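Long-range contacts in beta-galactosidase (PDB 5MUJ), which probably acts as a glycoside hydrolase, an arabinofuranosidase, on side chain B of the plant pectin rhamnogalacturonan II: residues G268-D273 and Y287-P293; E240-I244 and N259-E265; G144-Y150 and V167-K173. Residues are numbered along the deposited sequence.

Contact 1: G268-D273 and Y287-P293; sequences GTITGD and YFSAFEP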
loop_
_atom_site.group_PDB
_atom_site.type_symbol
_atom_site.label_atom_id
_atom_site.label_comp_id
_atom_site.label_asym_id
_atom_site.label_seq_id
_atom_site.Cartn_x
_atom_site.Cartn_y
_atom_site.Cartn_z
ATOM N N GLY A 268 3.791 12.395 -15.587
ATOM C CA GLY A 268 4.554 11.687 -14.585
ATOM C C GLY A 268 3.846 11.594 -13.240
ATOM O O GLY A 268 4.437 11.072 -12.301
ATOM N N THR A 269 2.593 12.041 -13.126
ATOM C CA THR A 269 1.893 12.029 -11.811
ATOM C C THR A 269 1.557 10.607 -11.405
ATOM O O THR A 269 1.138 9.791 -12.259
ATOM C CB THR A 269 0.575 12.825 -11.847
ATOM O OG1 THR A 269 0.862 14.166 -12.248
ATOM C CG2 THR A 269 -0.141 12.834 -10.483
ATOM N N ILE A 270 1.707 10.326 -10.106
ATOM C CA ILE A 270 1.445 9.018 -9.565
ATOM C C ILE A 270 0.206 9.113 -8.729
ATOM O O ILE A 270 0.091 10.009 -7.905
ATOM C CB ILE A 270 2.623 8.509 -8.720
ATOM C CG1 ILE A 270 3.817 8.209 -9.624
ATOM C CG2 ILE A 270 2.272 7.233 -7.992
ATOM C CD1 ILE A 270 5.110 7.916 -8.872
ATOM N N THR A 271 -0.686 8.160 -8.914
ATOM C CA THR A 271 -1.824 7.927 -8.054
ATOM C C THR A 271 -1.708 6.455 -7.688
ATOM O O THR A 271 -1.665 5.582 -8.589
ATOM C CB THR A 271 -3.177 8.180 -8.755
ATOM O OG1 THR A 271 -3.214 9.516 -9.294
ATOM C CG2 THR A 271 -4.366 7.949 -7.791
ATOM N N GLY A 272 -1.651 6.172 -6.376
ATOM C CA GLY A 272 -1.542 4.809 -6.002
ATOM C C GLY A 272 -1.740 4.402 -4.562
ATOM O O GLY A 272 -2.300 5.124 -3.739
ATOM N N ASP A 273 -1.286 3.185 -4.324
ATOM C CA ASP A 273 -1.478 2.479 -3.071
ATOM C C ASP A 273 -2.870 2.680 -2.483
ATOM O O ASP A 273 -3.040 3.119 -1.352
ATOM C CB ASP A 273 -0.340 2.798 -2.086
ATOM C CG ASP A 273 1.023 2.261 -2.571
ATOM O OD1 ASP A 273 1.201 2.042 -3.803
ATOM O OD2 ASP A 273 1.910 2.010 -1.720
ATOM N N TYR A 287 -5.431 6.973 -0.493
ATOM C CA TYR A 287 -4.440 6.828 -1.578
ATOM C C TYR A 287 -3.356 7.878 -1.443
ATOM O O TYR A 287 -3.557 8.912 -0.754
ATOM C CB TYR A 287 -5.154 6.901 -2.938
ATOM C CG TYR A 287 -5.572 8.270 -3.367
ATOM C CD1 TYR A 287 -4.710 9.063 -4.136
ATOM C CD2 TYR A 287 -6.829 8.777 -3.043
ATOM C CE1 TYR A 287 -5.103 10.339 -4.556
ATOM C CE2 TYR A 287 -7.227 10.040 -3.462
ATOM C CZ TYR A 287 -6.349 10.807 -4.221
ATOM O OH TYR A 287 -6.747 12.056 -4.619
ATOM N N PHE A 288 -2.221 7.649 -2.091
ATOM C CA PHE A 288 -1.169 8.657 -2.213
ATOM C C PHE A 288 -1.065 9.142 -3.639
ATOM O O PHE A 288 -1.422 8.425 -4.628
ATOM C CB PHE A 288 0.229 8.217 -1.749
ATOM C CG PHE A 288 1.131 7.564 -2.802
ATOM C CD1 PHE A 288 1.020 6.190 -3.108
ATOM C CD2 PHE A 288 2.155 8.271 -3.432
ATOM C CE1 PHE A 288 1.863 5.581 -3.988
ATOM C CE2 PHE A 288 2.979 7.657 -4.423
ATOM C CZ PHE A 288 2.841 6.315 -4.661
ATOM N N SER A 289 -0.538 10.347 -3.744
ATOM C CA SER A 289 -0.176 10.897 -5.024
ATOM C C SER A 289 1.199 11.524 -4.928
ATOM O O SER A 289 1.613 11.972 -3.862
ATOM C CB SER A 289 -1.212 11.920 -5.468
ATOM O OG SER A 289 -1.004 12.279 -6.837
ATOM N N ALA A 290 1.930 11.518 -6.023
ATOM C CA ALA A 290 3.227 12.179 -6.116
ATOM C C ALA A 290 3.305 12.911 -7.433
ATOM O O ALA A 290 2.680 12.466 -8.437
ATOM C CB ALA A 290 4.403 11.222 -5.975
ATOM N N PHE A 291 4.085 13.993 -7.456
ATOM C CA PHE A 291 4.333 14.774 -8.706
ATOM C C PHE A 291 3.009 15.233 -9.305
ATOM O O PHE A 291 2.826 15.233 -10.535
ATOM C CB PHE A 291 5.194 13.982 -9.694
ATOM C CG PHE A 291 6.373 13.337 -9.048
ATOM C CD1 PHE A 291 7.296 14.114 -8.355
ATOM C CD2 PHE A 291 6.510 11.946 -9.024
ATOM C CE1 PHE A 291 8.365 13.524 -7.690
ATOM C CE2 PHE A 291 7.576 11.355 -8.361
ATOM C CZ PHE A 291 8.495 12.145 -7.685
ATOM N N GLU A 292 2.095 15.636 -8.426
ATOM C CA GLU A 292 0.843 16.301 -8.801
ATOM C C GLU A 292 1.123 17.809 -8.940
ATOM O O GLU A 292 1.559 18.442 -7.994
ATOM C CB GLU A 292 -0.208 16.029 -7.710
ATOM C CG GLU A 292 -1.487 16.810 -7.741
ATOM C CD GLU A 292 -2.105 16.920 -9.123
ATOM O OE1 GLU A 292 -2.297 15.876 -9.770
ATOM O OE2 GLU A 292 -2.422 18.048 -9.532
ATOM N N PRO A 293 0.891 18.404 -10.137
ATOM C CA PRO A 293 1.217 19.855 -10.242
ATOM C C PRO A 293 0.513 20.830 -9.272
ATOM O O PRO A 293 1.080 21.887 -8.972
ATOM C CB PRO A 293 0.796 20.210 -11.667
ATOM C CG PRO A 293 0.685 18.926 -12.389
ATOM C CD PRO A 293 0.475 17.815 -11.427
#
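This is an antiparallel beta-strand pairing at the open end of the hairpin 270-279/282-290, the first two strands of one four-stranded blade in a five-bladed beta-propeller, and it forms part of the wall of the glycan pocket. The axes of 270-273 and 287-290 approach to 4.7 Å, their directions differing by 152°. Two hydrogen-bonded pairs fix the register: Ile270 N to Ala290 O (2.9 Å) with Ala290 N to Ile270 O (3.0 Å), then Gly272 N to Phe288 O (2.9 Å) with Phe288 N to Gly272 O (3.0 Å). Between them lies the non-hydrogen-bonded pair Thr271-Ser289, where Ser289 OG donates a further bond to Ile270 O (2.7 Å).

Ile270, Phe288 and Ala290 share one face. Ile270 CG2 meets Phe288 CZ at 3.5 Å, and Ile270 CD1 reaches Phe291 CE2 at 4.3 Å, at the edge of that ring. Here Ile270, Ala290 and Phe291 touch the bound sugars: rhamnose contacts Ile270 and Ala290, galactose Ile270 and Phe291, and arabinose Phe291. The other face carries Thr271, whose hydroxyl bonds to His264, and Ser289.

Glycine at 272 leaves room for the Phe288 ring, since an ideal CB would sit 3.4 Å from Phe288 CE1. At Thr269 and Phe291 the chains stay tied by Thr269 OG1, which donates to Phe291 O at 2.8 Å.

Contact 2: E240-I244 and N259-E265; sequences ERVGI and NPVFAHE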
loop_
_atom_site.group_PDB
_atom_site.type_symbol
_atom_site.label_atom_id
_atom_site.label_comp_id
_atom_site.label_asym_id
_atom_site.label_seq_id
_atom_site.Cartn_x
_atom_site.Cartn_y
_atom_site.Cartn_z
ATOM N N GLU A 240 1.129 6.720 -13.133
ATOM C CA GLU A 240 0.596 5.551 -12.387
ATOM C C GLU A 240 -0.830 5.801 -11.972
ATOM O O GLU A 240 -1.170 6.881 -11.482
ATOM C CB GLU A 240 1.362 5.252 -11.074
ATOM C CG GLU A 240 2.801 4.920 -11.332
ATOM C CD GLU A 240 3.537 4.395 -10.116
ATOM O OE1 GLU A 240 2.905 3.903 -9.156
ATOM O OE2 GLU A 240 4.766 4.508 -10.118
ATOM N N ARG A 241 -1.646 4.812 -12.200
ATOM C CA ARG A 241 -3.063 4.910 -12.090
ATOM C C ARG A 241 -3.585 3.657 -11.376
ATOM O O ARG A 241 -2.896 2.620 -11.319
ATOM C CB ARG A 241 -3.680 5.007 -13.497
ATOM C CG ARG A 241 -3.280 6.255 -14.251
ATOM C CD ARG A 241 -3.705 6.154 -15.731
ATOM N NE ARG A 241 -3.203 7.302 -16.466
ATOM C CZ ARG A 241 -2.011 7.377 -17.073
ATOM N NH1 ARG A 241 -1.126 6.386 -16.986
ATOM N NH2 ARG A 241 -1.682 8.465 -17.762
ATOM N N VAL A 242 -4.843 3.715 -10.959
ATOM C CA VAL A 242 -5.460 2.660 -10.156
ATOM C C VAL A 242 -6.555 1.950 -10.949
ATOM O O VAL A 242 -7.451 2.605 -11.524
ATOM C CB VAL A 242 -6.031 3.231 -8.851
ATOM C CG1 VAL A 242 -6.867 2.195 -8.147
ATOM C CG2 VAL A 242 -4.909 3.712 -7.947
ATOM N N GLY A 243 -6.505 0.623 -10.930
ATOM C CA GLY A 243 -7.526 -0.196 -11.562
ATOM C C GLY A 243 -7.878 -1.411 -10.768
ATOM O O GLY A 243 -7.297 -1.668 -9.736
ATOM N N ILE A 244 -8.844 -2.161 -11.278
ATOM C CA ILE A 244 -9.466 -3.295 -10.629
ATOM C C ILE A 244 -9.275 -4.585 -11.428
ATOM O O ILE A 244 -9.340 -4.597 -12.710
ATOM C CB ILE A 244 -10.975 -3.010 -10.453
ATOM C CG1 ILE A 244 -11.221 -1.883 -9.425
ATOM C CG2 ILE A 244 -11.747 -4.258 -10.093
ATOM C CD1 ILE A 244 -12.665 -1.439 -9.341
ATOM N N ASN A 259 -11.345 -0.141 -16.580
ATOM C CA ASN A 259 -10.071 0.388 -16.058
ATOM C C ASN A 259 -9.424 1.478 -16.939
ATOM O O ASN A 259 -9.638 1.490 -18.197
ATOM C CB ASN A 259 -9.042 -0.718 -15.924
ATOM C CG ASN A 259 -9.247 -1.571 -14.707
ATOM O OD1 ASN A 259 -9.885 -1.137 -13.756
ATOM N ND2 ASN A 259 -8.743 -2.811 -14.736
ATOM N N PRO A 260 -8.634 2.395 -16.357
ATOM C CA PRO A 260 -8.436 2.582 -14.886
ATOM C C PRO A 260 -9.638 3.273 -14.241
ATOM O O PRO A 260 -10.341 4.025 -14.900
ATOM C CB PRO A 260 -7.163 3.451 -14.807
ATOM C CG PRO A 260 -7.037 4.117 -16.152
ATOM C CD PRO A 260 -7.765 3.273 -17.176
ATOM N N VAL A 261 -9.893 3.023 -12.955
ATOM C CA VAL A 261 -11.042 3.617 -12.276
ATOM C C VAL A 261 -10.696 4.898 -11.474
ATOM O O VAL A 261 -11.597 5.574 -10.992
ATOM C CB VAL A 261 -11.714 2.622 -11.311
ATOM C CG1 VAL A 261 -12.198 1.404 -12.070
ATOM C CG2 VAL A 261 -10.799 2.245 -10.131
ATOM N N PHE A 262 -9.410 5.196 -11.323
ATOM C CA PHE A 262 -9.015 6.385 -10.590
ATOM C C PHE A 262 -7.636 6.822 -11.000
ATOM O O PHE A 262 -6.706 6.050 -10.927
ATOM C CB PHE A 262 -9.026 6.103 -9.092
ATOM C CG PHE A 262 -8.916 7.332 -8.246
ATOM C CD1 PHE A 262 -9.800 8.403 -8.379
ATOM C CD2 PHE A 262 -7.955 7.385 -7.266
ATOM C CE1 PHE A 262 -9.693 9.528 -7.575
ATOM C CE2 PHE A 262 -7.832 8.499 -6.470
ATOM C CZ PHE A 262 -8.693 9.578 -6.615
ATOM N N ALA A 263 -7.531 8.071 -11.455
ATOM C CA ALA A 263 -6.302 8.600 -11.968
ATOM C C ALA A 263 -6.329 10.111 -11.853
ATOM O O ALA A 263 -7.399 10.709 -11.787
ATOM C CB ALA A 263 -6.135 8.221 -13.428
ATOM N N HIS A 264 -5.138 10.704 -11.880
ATOM C CA HIS A 264 -4.964 12.149 -12.017
ATOM C C HIS A 264 -4.031 12.439 -13.183
ATOM O O HIS A 264 -2.859 12.100 -13.149
ATOM C CB HIS A 264 -4.415 12.696 -10.708
ATOM C CG HIS A 264 -5.340 12.480 -9.564
ATOM N ND1 HIS A 264 -5.211 11.415 -8.695
ATOM C CD2 HIS A 264 -6.412 13.191 -9.139
ATOM C CE1 HIS A 264 -6.171 11.482 -7.788
ATOM N NE2 HIS A 264 -6.906 12.553 -8.031
ATOM N N GLU A 265 -4.553 13.053 -14.240
ATOM C CA GLU A 265 -3.782 13.170 -15.453
ATOM C C GLU A 265 -2.896 14.401 -15.529
ATOM O O GLU A 265 -3.347 15.498 -15.901
ATOM C CB GLU A 265 -4.708 13.155 -16.666
ATOM C CG GLU A 265 -5.491 11.888 -16.843
ATOM C CD GLU A 265 -4.604 10.693 -17.160
ATOM O OE1 GLU A 265 -3.473 10.858 -17.673
ATOM O OE2 GLU A 265 -5.024 9.566 -16.843
HETATM O O HOH W 1 -2.424 9.226 -11.847
#
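A side-chain amide does the work of a backbone here: Asn259 OD1 accepts from Ile244 N (2.9 Å) while its ND2 donates to Ile244 O (2.8 Å), so one carboxamide satisfies both main-chain groups of a strand residue. Next comes Pro260, preceded by a cis peptide bond, and then a classic beta bulge, in which Val261 and Phe262 both face Val242. The evidence is that Val242 O accepts from Val261 N (2.9 Å) and from Phe262 N (3.3 Å), with Val242 N returning a bond to Phe262 O (3.0 Å). Segment 259-265, the linker between two blades of the propeller, is thereby laid along strand 238-247.

Gly243 has no side chain to obstruct this path; an ideal CB would lie 2.9 Å from Asn259 CG, a clash. Apolar contact includes Ile244 CD1 to Val261 CG1 at 4.0 Å. Farther on, water 1 bridges Glu240 O (2.7 Å) and His264 N (3.1 Å).

Arg241 and Glu265 form a two-pronged salt bridge, NE to OE2 at 2.9 Å and NH2 to OE1 at 3.0 Å. Arg241 also donates to the carbonyls of Gly230 and Leu237. Directional polar bonds thus run from Asn259 to Glu265, with apolar contacts of Val242 and Ile244 between them.

Contact 3: G144-Y150 and V167-K173; sequences GRHWMTY and VGLASTK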
loop_
_atom_site.group_PDB
_atom_site.type_symbol
_atom_site.label_atom_id
_atom_site.label_comp_id
_atom_site.label_asym_id
_atom_site.label_seq_id
_atom_site.Cartn_x
_atom_site.Cartn_y
_atom_site.Cartn_z
ATOM N N GLY A 144 -9.113 -22.250 4.261
ATOM C CA GLY A 144 -8.279 -22.537 5.408
ATOM C C GLY A 144 -6.946 -21.826 5.440
ATOM O O GLY A 144 -6.105 -22.156 6.271
ATOM N N ARG A 145 -6.738 -20.861 4.537
ATOM C CA ARG A 145 -5.477 -20.156 4.433
ATOM C C ARG A 145 -5.671 -18.658 4.560
ATOM O O ARG A 145 -6.751 -18.146 4.262
ATOM C CB ARG A 145 -4.822 -20.411 3.079
ATOM C CG ARG A 145 -4.650 -21.876 2.734
ATOM C CD ARG A 145 -3.830 -22.062 1.456
ATOM N NE ARG A 145 -3.017 -23.271 1.542
ATOM C CZ ARG A 145 -1.687 -23.343 1.661
ATOM N NH1 ARG A 145 -1.141 -24.547 1.752
ATOM N NH2 ARG A 145 -0.889 -22.270 1.658
ATOM N N HIS A 146 -4.606 -17.975 4.978
ATOM C CA HIS A 146 -4.479 -16.523 4.809
ATOM C C HIS A 146 -3.718 -16.254 3.521
ATOM O O HIS A 146 -2.906 -17.077 3.069
ATOM C CB HIS A 146 -3.770 -15.876 5.999
ATOM C CG HIS A 146 -4.559 -15.931 7.270
ATOM N ND1 HIS A 146 -5.493 -14.982 7.594
ATOM C CD2 HIS A 146 -4.558 -16.820 8.292
ATOM C CE1 HIS A 146 -6.027 -15.265 8.767
ATOM N NE2 HIS A 146 -5.494 -16.392 9.201
ATOM N N TRP A 147 -4.035 -15.124 2.905
ATOM C CA TRP A 147 -3.540 -14.809 1.545
ATOM C C TRP A 147 -2.841 -13.458 1.517
ATOM O O TRP A 147 -3.031 -12.627 2.403
ATOM C CB TRP A 147 -4.701 -14.832 0.563
ATOM C CG TRP A 147 -5.358 -16.132 0.497
ATOM C CD1 TRP A 147 -6.309 -16.632 1.348
ATOM C CD2 TRP A 147 -5.114 -17.138 -0.467
ATOM N NE1 TRP A 147 -6.661 -17.904 0.964
ATOM C CE2 TRP A 147 -5.945 -18.232 -0.155
ATOM C CE3 TRP A 147 -4.261 -17.226 -1.561
ATOM C CZ2 TRP A 147 -5.958 -19.398 -0.914
ATOM C CZ3 TRP A 147 -4.277 -18.396 -2.331
ATOM C CH2 TRP A 147 -5.124 -19.459 -2.000
HETATM N N MSE A 148 -2.028 -13.264 0.495
HETATM C CA MSE A 148 -1.218 -12.064 0.296
HETATM C C MSE A 148 -0.933 -11.920 -1.172
HETATM O O MSE A 148 -0.736 -12.922 -1.857
HETATM C CB MSE A 148 0.084 -12.275 1.050
HETATM C CG MSE A 148 1.140 -11.204 0.857
HETATM SE SE MSE A 148 2.822 -11.750 1.693
HETATM C CE MSE A 148 2.496 -10.474 3.129
ATOM N N THR A 149 -0.936 -10.699 -1.671
ATOM C CA THR A 149 -0.390 -10.416 -2.995
ATOM C C THR A 149 0.879 -9.631 -2.826
ATOM O O THR A 149 1.121 -9.035 -1.802
ATOM C CB THR A 149 -1.340 -9.639 -3.916
ATOM O OG1 THR A 149 -1.627 -8.361 -3.326
ATOM C CG2 THR A 149 -2.613 -10.458 -4.173
ATOM N N TYR A 150 1.689 -9.593 -3.871
ATOM C CA TYR A 150 3.004 -8.967 -3.807
ATOM C C TYR A 150 3.544 -8.400 -5.129
ATOM O O TYR A 150 3.130 -8.815 -6.259
ATOM C CB TYR A 150 4.026 -9.899 -3.135
ATOM C CG TYR A 150 4.366 -11.184 -3.872
ATOM C CD1 TYR A 150 5.441 -11.243 -4.768
ATOM C CD2 TYR A 150 3.672 -12.351 -3.618
ATOM C CE1 TYR A 150 5.785 -12.442 -5.404
ATOM C CE2 TYR A 150 4.002 -13.559 -4.253
ATOM C CZ TYR A 150 5.060 -13.605 -5.133
ATOM O OH TYR A 150 5.356 -14.834 -5.723
ATOM N N VAL A 167 2.363 -8.803 -10.485
ATOM C CA VAL A 167 1.611 -9.189 -9.271
ATOM C C VAL A 167 1.743 -10.675 -8.964
ATOM O O VAL A 167 1.279 -11.531 -9.657
ATOM C CB VAL A 167 0.084 -8.805 -9.332
ATOM C CG1 VAL A 167 -0.648 -8.953 -7.975
ATOM C CG2 VAL A 167 -0.062 -7.362 -9.725
ATOM N N GLY A 168 2.321 -10.994 -7.813
ATOM C CA GLY A 168 2.351 -12.364 -7.336
ATOM C C GLY A 168 1.310 -12.686 -6.258
ATOM O O GLY A 168 0.682 -11.795 -5.697
ATOM N N LEU A 169 1.124 -13.972 -6.008
ATOM C CA LEU A 169 0.157 -14.475 -5.038
ATOM C C LEU A 169 0.886 -15.371 -4.039
ATOM O O LEU A 169 1.671 -16.240 -4.447
ATOM C CB LEU A 169 -0.917 -15.331 -5.716
ATOM C CG LEU A 169 -2.027 -15.886 -4.804
ATOM C CD1 LEU A 169 -2.880 -14.780 -4.180
ATOM C CD2 LEU A 169 -2.896 -16.874 -5.589
ATOM N N ALA A 170 0.627 -15.139 -2.756
ATOM C CA ALA A 170 1.152 -15.964 -1.677
ATOM C C ALA A 170 0.075 -16.329 -0.722
ATOM O O ALA A 170 -0.966 -15.681 -0.660
ATOM C CB ALA A 170 2.285 -15.272 -0.961
ATOM N N SER A 171 0.359 -17.361 0.073
ATOM C CA SER A 171 -0.573 -17.815 1.071
ATOM C C SER A 171 0.129 -18.603 2.155
ATOM O O SER A 171 1.265 -19.013 1.993
ATOM C CB SER A 171 -1.662 -18.663 0.438
ATOM O OG SER A 171 -1.169 -19.921 0.004
ATOM N N THR A 172 -0.561 -18.772 3.273
ATOM C CA THR A 172 -0.014 -19.596 4.366
ATOM C C THR A 172 -1.117 -20.262 5.179
ATOM O O THR A 172 -2.203 -19.702 5.331
ATOM C CB THR A 172 0.896 -18.785 5.316
ATOM O OG1 THR A 172 1.609 -19.668 6.205
ATOM C CG2 THR A 172 0.087 -17.742 6.116
ATOM N N LYS A 173 -0.831 -21.479 5.648
ATOM C CA LYS A 173 -1.652 -22.156 6.640
ATOM C C LYS A 173 -1.079 -21.917 8.054
ATOM O O LYS A 173 -1.622 -22.415 9.054
ATOM C CB LYS A 173 -1.759 -23.653 6.333
ATOM C CG LYS A 173 -2.793 -23.950 5.256
ATOM C CD LYS A 173 -3.125 -25.432 5.144
ATOM C CE LYS A 173 -4.258 -25.687 4.162
ATOM N NZ LYS A 173 -5.590 -25.229 4.657
HETATM O O HOH W 2 -5.509 -25.101 7.480
HETATM O O HOH W 3 2.912 -15.558 -7.790
#
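Tyr150 takes the p rotamer (chi1 66°), which folds its ring back over the partner strand: Gly168 CA lies 3.7 Å from the ring centroid and 12° off the normal, a CH-pi contact. Only a glycine fits beneath, as an ideal CB would come 2.3 Å from Tyr150 CZ. The hydroxyl bonds to Asp118, and water 3 joins Tyr150 OH (3.3 Å) to Leu169 N (3.0 Å). On the other face Trp147, chi1 m, lays its six-membered ring over Ser171 CB (3.9 Å from the centroid, 22° off the normal) and brings CE3 to 3.8 Å from Leu169 CD1.

These two strands are the middle pair of the four-stranded antiparallel propeller blade 121-184. Their axes pass at 4.5 Å and 157°, and three hydrogen-bonded pairs, His146-Thr172, Met148-Ala170 and Tyr150-Gly168, set the register. Met148, present as selenomethionine, is extended (chi1 and chi2 both t), so its SE leads away from the strand pair.

At the exposed end Arg145, with chi3 off its wells at 146°, places NH2 2.9 Å from Ser171 OG; the same nitrogen makes a salt bridge with Glu183. Lys173 CG packs over one face of that guanidinium, while water 2 links Lys173 NZ (2.8 Å) with Gly144 O (3.2 Å).

Overall arrangement
From the N terminus, contact 3 comes first, closing the connection between residues 150 and 167 within the blade 121-184. Contact 2 then closes the excursion from 244 to 259, holding the outer part of the blade 204-255 against the linker that leaves it, and contact 1 pairs the open end of the hairpin 270-279/282-290 in the following blade. The three are in series: none nests in or crosses another. Contacts 1 and 2 adjoin, centres 11 Å apart, and join neighbouring blades through Thr271 N to Glu240 O (2.9 Å). Contact 3 stands apart, its centre 27 Å from that of contact 1, across the chain's centre.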